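Hypothetical peroxiredoxin protein (Sinorhizobium meliloti, PDB 3UMA) probably acts as a thiol-specific peroxidase of the Prx5 subfamily, using glutathione to reduce hydrogen peroxide and organic hydroperoxides to water and alcohols. Local coordinates at residues N34-E39 with P45-T50; N164-E167 with T173-G176; A108-T111 with G115-K118. All coordinates share one frame; numbering follows the deposited sequence.

Contact 1: residues N34-E39 with P45-T50; sequences NATFKE and PVEVTT
A beta hairpin brings F37 opposite V48 and E39 opposite V46, each an antiparallel hydrogen-bonded pair; K38 with E47 between them and T36 with T49 beyond F37-V48 are the non-hydrogen-bonded pairs. V48 N donates to F37 O at 2.6 Å in a nearly straight bond (175° at the hydrogen). The return bond from F37 N to V48 O, also 2.6 Å, lies in the carbonyl plane. On the face that carries them, the side chains of F37, V48 and E39 pack on L122 of strand 120-123, and the F37 ring meets that of F129 edge-to-face. Together with a backbone hydrogen bond between K38 and S123, this joins the hairpin to the central mixed sheet of the thioredoxin-like peroxiredoxin fold. E39 stretches out fully, its CG anti to the backbone N (chi1 170°), and OE1 passes V48 CG2 at 3.5 Å; its carboxylate is then gripped by H120 ND1 and F121 N. The other face is more open: E47 reaches diagonally to the facing strand, bringing OE2 to 3.7 Å from T36 OG1, and the K38 ammonium lies near the same oxygen, though beyond salt-bridge range. Where the second strand turns into a helix, T50 is hydrogen-bonded to A35 at two points: its N donates to A35 O at 2.9 Å, and its OG1 accepts from A35 N at 3.0 Å, while its CG2 packs on A35 CB at 3.8 Å.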
loop_
_atom_site.group_PDB
_atom_site.type_symbol
_atom_site.label_atom_id
_atom_site.label_comp_id
_atom_site.label_asym_id
_atom_site.label_seq_id
_atom_site.Cartn_x
_atom_site.Cartn_y
_atom_site.Cartn_z
ATOM N N ASN A 34 -12.564 8.333 -0.136
ATOM C CA ASN A 34 -12.531 8.198 -1.589
ATOM C C ASN A 34 -11.201 8.748 -2.083
ATOM O O ASN A 34 -10.707 9.718 -1.532
ATOM C CB ASN A 34 -13.704 9.006 -2.173
ATOM C CG ASN A 34 -13.882 8.831 -3.663
ATOM O OD1 ASN A 34 -14.071 7.708 -4.163
ATOM N ND2 ASN A 34 -13.876 9.960 -4.395
ATOM N N ALA A 35 -10.616 8.115 -3.098
ATOM C CA ALA A 35 -9.371 8.600 -3.700
ATOM C C ALA A 35 -9.200 7.959 -5.056
ATOM O O ALA A 35 -9.855 6.970 -5.366
ATOM C CB ALA A 35 -8.144 8.267 -2.796
ATOM N N THR A 36 -8.319 8.525 -5.868
ATOM C CA THR A 36 -7.988 7.927 -7.145
ATOM C C THR A 36 -6.486 7.708 -7.204
ATOM O O THR A 36 -5.716 8.507 -6.683
ATOM C CB THR A 36 -8.423 8.824 -8.323
ATOM O OG1 THR A 36 -7.694 10.054 -8.271
ATOM C CG2 THR A 36 -9.923 9.152 -8.236
ATOM N N PHE A 37 -6.069 6.637 -7.857
ATOM C CA PHE A 37 -4.668 6.312 -7.966
ATOM C C PHE A 37 -4.387 6.056 -9.420
ATOM O O PHE A 37 -5.183 5.442 -10.098
ATOM C CB PHE A 37 -4.336 5.042 -7.180
ATOM C CG PHE A 37 -4.699 5.112 -5.730
ATOM C CD1 PHE A 37 -3.843 5.719 -4.810
ATOM C CD2 PHE A 37 -5.894 4.558 -5.270
ATOM C CE1 PHE A 37 -4.175 5.803 -3.466
ATOM C CE2 PHE A 37 -6.231 4.625 -3.916
ATOM C CZ PHE A 37 -5.363 5.247 -3.009
ATOM N N LYS A 38 -3.252 6.532 -9.900
ATOM C CA LYS A 38 -2.823 6.185 -11.234
ATOM C C LYS A 38 -1.931 4.961 -11.174
ATOM O O LYS A 38 -1.213 4.740 -10.190
ATOM C CB LYS A 38 -2.125 7.367 -11.902
ATOM C CG LYS A 38 -2.999 8.628 -11.954
ATOM C CD LYS A 38 -3.017 9.261 -13.329
ATOM C CE LYS A 38 -3.983 10.432 -13.376
ATOM N NZ LYS A 38 -4.452 10.672 -14.770
ATOM N N GLU A 39 -1.992 4.159 -12.221
ATOM C CA GLU A 39 -1.294 2.900 -12.257
ATOM C C GLU A 39 -0.960 2.531 -13.696
ATOM O O GLU A 39 -1.822 2.578 -14.570
ATOM C CB GLU A 39 -2.141 1.790 -11.603
ATOM C CG GLU A 39 -1.561 0.390 -11.817
ATOM C CD GLU A 39 -2.262 -0.711 -11.040
ATOM O OE1 GLU A 39 -3.434 -0.538 -10.627
ATOM O OE2 GLU A 39 -1.628 -1.772 -10.858
ATOM N N PRO A 45 -1.634 2.979 -19.123
ATOM C CA PRO A 45 -1.901 3.769 -17.911
ATOM C C PRO A 45 -3.393 3.924 -17.605
ATOM O O PRO A 45 -4.191 4.250 -18.491
ATOM C CB PRO A 45 -1.268 5.128 -18.215
ATOM C CG PRO A 45 -1.217 5.217 -19.690
ATOM C CD PRO A 45 -1.183 3.817 -20.251
ATOM N N VAL A 46 -3.744 3.709 -16.341
ATOM C CA VAL A 46 -5.131 3.581 -15.889
ATOM C C VAL A 46 -5.333 4.397 -14.609
ATOM O O VAL A 46 -4.365 4.748 -13.926
ATOM C CB VAL A 46 -5.466 2.071 -15.675
ATOM C CG1 VAL A 46 -6.441 1.834 -14.543
ATOM C CG2 VAL A 46 -5.957 1.435 -16.977
ATOM N N GLU A 47 -6.586 4.700 -14.287
ATOM C CA GLU A 47 -6.923 5.388 -13.052
ATOM C C GLU A 47 -7.806 4.486 -12.186
ATOM O O GLU A 47 -8.878 4.070 -12.619
ATOM C CB GLU A 47 -7.633 6.697 -13.363
ATOM C CG GLU A 47 -7.721 7.679 -12.202
ATOM C CD GLU A 47 -7.947 9.104 -12.684
ATOM O OE1 GLU A 47 -8.447 9.272 -13.819
ATOM O OE2 GLU A 47 -7.622 10.057 -11.941
ATOM N N VAL A 48 -7.342 4.197 -10.968
ATOM C CA VAL A 48 -8.004 3.273 -10.036
ATOM C C VAL A 48 -8.659 4.092 -8.922
ATOM O O VAL A 48 -7.978 4.870 -8.255
ATOM C CB VAL A 48 -6.964 2.257 -9.439
ATOM C CG1 VAL A 48 -7.576 1.370 -8.348
ATOM C CG2 VAL A 48 -6.364 1.398 -10.541
ATOM N N THR A 49 -9.967 3.935 -8.726
ATOM C CA THR A 49 -10.657 4.622 -7.632
ATOM C C THR A 49 -10.734 3.698 -6.427
ATOM O O THR A 49 -10.629 2.485 -6.566
ATOM C CB THR A 49 -12.105 5.039 -8.002
ATOM O OG1 THR A 49 -12.865 3.872 -8.335
ATOM C CG2 THR A 49 -12.131 6.004 -9.206
ATOM N N THR A 50 -10.936 4.271 -5.248
ATOM C CA THR A 50 -11.131 3.468 -4.061
ATOM C C THR A 50 -12.396 2.622 -4.194
ATOM O O THR A 50 -12.441 1.464 -3.744
ATOM C CB THR A 50 -11.176 4.324 -2.803
ATOM O OG1 THR A 50 -12.032 5.436 -3.036
ATOM C CG2 THR A 50 -9.789 4.850 -2.470
#

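Contact 2: residues N164-E167 with T173-G176; sequences NIEE and TASG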
loop_
_atom_site.group_PDB
_atom_site.type_symbol
_atom_site.label_atom_id
_atom_site.label_comp_id
_atom_site.label_asym_id
_atom_site.label_seq_id
_atom_site.Cartn_x
_atom_site.Cartn_y
_atom_site.Cartn_z
ATOM N N ASN A 164 -1.998 -2.574 10.582
ATOM C CA ASN A 164 -0.682 -2.785 11.175
ATOM C C ASN A 164 0.236 -1.666 10.735
ATOM O O ASN A 164 0.698 -1.675 9.606
ATOM C CB ASN A 164 -0.125 -4.130 10.708
ATOM C CG ASN A 164 -1.108 -5.280 10.916
ATOM O OD1 ASN A 164 -1.488 -5.978 9.969
ATOM N ND2 ASN A 164 -1.521 -5.479 12.146
ATOM N N ILE A 165 0.474 -0.700 11.619
ATOM C CA ILE A 165 1.299 0.475 11.329
ATOM C C ILE A 165 2.677 0.327 11.962
ATOM O O ILE A 165 2.770 0.090 13.160
ATOM C CB ILE A 165 0.657 1.764 11.893
ATOM C CG1 ILE A 165 -0.801 1.919 11.401
ATOM C CG2 ILE A 165 1.523 2.998 11.578
ATOM C CD1 ILE A 165 -1.591 3.029 12.138
ATOM N N GLU A 166 3.736 0.485 11.167
ATOM C CA GLU A 166 5.109 0.428 11.687
ATOM C C GLU A 166 5.507 1.729 12.381
ATOM O O GLU A 166 5.364 2.820 11.820
ATOM C CB GLU A 166 6.114 0.156 10.566
ATOM C CG GLU A 166 5.873 -1.119 9.762
ATOM C CD GLU A 166 6.184 -2.406 10.526
ATOM O OE1 GLU A 166 6.646 -2.326 11.690
ATOM O OE2 GLU A 166 5.970 -3.496 9.955
ATOM N N GLU A 167 6.033 1.612 13.591
ATOM C CA GLU A 167 6.598 2.771 14.293
ATOM C C GLU A 167 7.871 3.262 13.600
ATOM O O GLU A 167 8.235 4.431 13.692
ATOM C CB GLU A 167 6.890 2.422 15.755
ATOM C CG GLU A 167 6.006 3.174 16.756
ATOM C CD GLU A 167 6.778 4.284 17.491
ATOM O OE1 GLU A 167 7.525 3.948 18.446
ATOM O OE2 GLU A 167 6.635 5.483 17.122
ATOM N N THR A 173 7.809 -6.045 9.854
ATOM C CA THR A 173 7.322 -7.335 10.346
ATOM C C THR A 173 5.814 -7.325 10.587
ATOM O O THR A 173 5.084 -8.059 9.927
ATOM C CB THR A 173 8.121 -7.819 11.590
ATOM O OG1 THR A 173 9.488 -8.026 11.208
ATOM C CG2 THR A 173 7.555 -9.103 12.135
ATOM N N ALA A 174 5.365 -6.479 11.511
ATOM C CA ALA A 174 3.935 -6.290 11.777
ATOM C C ALA A 174 3.126 -6.034 10.486
ATOM O O ALA A 174 2.014 -6.557 10.330
ATOM C CB ALA A 174 3.720 -5.149 12.823
ATOM N N SER A 175 3.715 -5.294 9.544
ATOM C CA SER A 175 3.050 -4.969 8.269
ATOM C C SER A 175 3.406 -5.915 7.121
ATOM O O SER A 175 2.950 -5.733 6.001
ATOM C CB SER A 175 3.330 -3.502 7.885
ATOM O OG SER A 175 4.683 -3.319 7.512
ATOM N N GLY A 176 4.195 -6.949 7.412
ATOM C CA GLY A 176 4.674 -7.890 6.404
ATOM C C GLY A 176 3.642 -8.915 5.974
ATOM O O GLY A 176 2.614 -9.095 6.645
HETATM O O HOH W 1 7.454 -4.494 12.534
#
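The closest CA atoms, 5.2 Å apart, are those of N164 and S175, where the end of one strand runs past a type I beta turn from T173 to G176. The turn is closed by G176 N donating to T173 O at 2.9 Å, and it delivers the chain to G176, the N-cap residue of helix 177-183. Across the gap, N164 puts its CB 3.3 Å from A174 O, and N164 O faces the CB of S175. E166 supplies the polar link. Its chain leaves with CG anti to the carbonyl carbon and then bends at chi2 (-72°), which swings the carboxylate back toward the turn. OE2 accepts twice from S175: the hydroxyl OG comes to 2.8 Å on the anti lone pair, and the backbone N to 2.9 Å from well above the carboxylate plane. Strand 159-165 is an edge of the mixed sheet of the thioredoxin-like fold, paired with strand 147-156; E166, just past its end, thus links the loop before helix 177-183 to the sheet. Two donors on OE2 and the water at OE1 probably restrict the rotation of the buried carboxylate, and would probably stabilise it as the anion. OE1 accepts a hydrogen bond from that water, which in turn accepts from A174 N at 3.1 Å. Backbone bonds from N164 to S152 and from E166 to R150 hold the strand side in place, while S175 O is hydrogen-bonded to Y80 OH.

Contact 3: residues A108-T111 with G115-K118; sequences AWAT and GMGK
The side chain of M116, modelled as selenomethionine, folds back over A110 and runs beside T111, the side chains of M116 and T111 lying side by side and pointing the same way. It sets out with CG anti to the backbone N (chi1 -178°) and bends at both chi2 and chi3, and these bends bring the terminal methyl CE down onto the helix. CE meets A110 CB at 3.9 Å, with the selenium itself 4.0 Å from that same carbon, and also touches T111 OG1 at 3.6 Å. T111 OG1 is already engaged within the helix, where it is hydrogen-bonded to G107 O, so the methyl meets a hydroxyl whose bonding lies elsewhere. Beneath these side chains the backbone is drawn together by one carbonyl. A110 O accepts from M116 N at 2.9 Å, with the donor standing above the carbonyl plane, and takes a second, weak bond from G115 N, also at 2.9 Å. The shared oxygen sets the chain that leaves the helix close against its last turns. From there the backbone reverses in a type II turn over G115 to K118, with M116 and G117 at its corners and K118 N bonded to G115 O; the positive phi of G117 (85°) suits its second corner. S113 OG gives G115 N another acceptor. The contact thus finishes helix 103-113 and leads the chain into strand 120-123, a parallel neighbour of strand 94-99 in the mixed sheet. On another side of the same helix, W109 packs against F68 and against C72 and L77 of helix 70-82.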
loop_
_atom_site.group_PDB
_atom_site.type_symbol
_atom_site.label_atom_id
_atom_site.label_comp_id
_atom_site.label_asym_id
_atom_site.label_seq_id
_atom_site.Cartn_x
_atom_site.Cartn_y
_atom_site.Cartn_z
ATOM N N ALA A 108 7.849 1.274 -13.357
ATOM C CA ALA A 108 9.180 0.668 -13.428
ATOM C C ALA A 108 9.430 -0.327 -12.279
ATOM O O ALA A 108 10.044 -1.386 -12.467
ATOM C CB ALA A 108 10.250 1.754 -13.449
ATOM N N TRP A 109 8.933 0.007 -11.095
ATOM C CA TRP A 109 9.095 -0.868 -9.924
ATOM C C TRP A 109 8.277 -2.150 -10.055
ATOM O O TRP A 109 8.730 -3.228 -9.670
ATOM C CB TRP A 109 8.692 -0.120 -8.657
ATOM C CG TRP A 109 9.215 -0.729 -7.363
ATOM C CD1 TRP A 109 10.442 -1.316 -7.158
ATOM C CD2 TRP A 109 8.542 -0.749 -6.093
ATOM N NE1 TRP A 109 10.564 -1.703 -5.846
ATOM C CE2 TRP A 109 9.418 -1.366 -5.166
ATOM C CE3 TRP A 109 7.283 -0.301 -5.650
ATOM C CZ2 TRP A 109 9.067 -1.574 -3.809
ATOM C CZ3 TRP A 109 6.940 -0.487 -4.299
ATOM C CH2 TRP A 109 7.835 -1.123 -3.395
ATOM N N ALA A 110 7.072 -2.030 -10.600
ATOM C CA ALA A 110 6.247 -3.211 -10.904
ATOM C C ALA A 110 7.015 -4.181 -11.799
ATOM O O ALA A 110 7.052 -5.391 -11.550
ATOM C CB ALA A 110 4.950 -2.781 -11.570
ATOM N N THR A 111 7.644 -3.637 -12.838
ATOM C CA THR A 111 8.320 -4.453 -13.850
ATOM C C THR A 111 9.578 -5.078 -13.242
ATOM O O THR A 111 9.831 -6.279 -13.388
ATOM C CB THR A 111 8.680 -3.584 -15.092
ATOM O OG1 THR A 111 7.480 -3.050 -15.667
ATOM C CG2 THR A 111 9.450 -4.393 -16.152
ATOM N N GLY A 115 6.506 -7.847 -10.026
ATOM C CA GLY A 115 5.138 -7.751 -9.526
ATOM C C GLY A 115 4.095 -7.286 -10.535
ATOM O O GLY A 115 2.894 -7.324 -10.257
HETATM N N MSE A 116 4.540 -6.849 -11.708
HETATM C CA MSE A 116 3.613 -6.403 -12.753
HETATM C C MSE A 116 2.564 -7.478 -13.055
HETATM O O MSE A 116 2.908 -8.613 -13.385
HETATM C CB MSE A 116 4.372 -6.038 -14.036
HETATM C CG MSE A 116 3.471 -5.530 -15.152
HETATM SE SE MSE A 116 2.574 -3.880 -14.642
HETATM C CE MSE A 116 3.888 -2.593 -15.341
ATOM N N GLY A 117 1.296 -7.115 -12.912
ATOM C CA GLY A 117 0.190 -8.016 -13.204
ATOM C C GLY A 117 -0.214 -8.946 -12.076
ATOM O O GLY A 117 -1.239 -9.629 -12.170
ATOM N N LYS A 118 0.584 -8.990 -11.010
ATOM C CA LYS A 118 0.315 -9.883 -9.887
ATOM C C LYS A 118 -0.420 -9.142 -8.785
ATOM O O LYS A 118 -1.162 -9.744 -8.007
ATOM C CB LYS A 118 1.617 -10.440 -9.304
ATOM C CG LYS A 118 2.664 -10.904 -10.307
ATOM C CD LYS A 118 2.456 -12.337 -10.752
ATOM C CE LYS A 118 3.667 -12.810 -11.569
ATOM N NZ LYS A 118 3.231 -13.632 -12.734
#

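The three contacts are separate pieces of one peroxiredoxin fold, and none touches another. Contacts 1 and 2 lie on opposite sides of the chain's centre, their centres 24 Å apart. Contact 3 is nearer to contact 1, with nearest atoms about 6 Å apart, and both meet strand 120-123: contact 3 leads into it, and the hairpin packs on it. Contact 2 stands about 12 Å from contact 3 at the nearest atoms. C72, the predicted site of the sulfenic acid intermediate, lies about 9 Å from S175 of contact 2, side chain to side chain, and is touched by W109 from the helix of contact 3; contact 1 lies away from it.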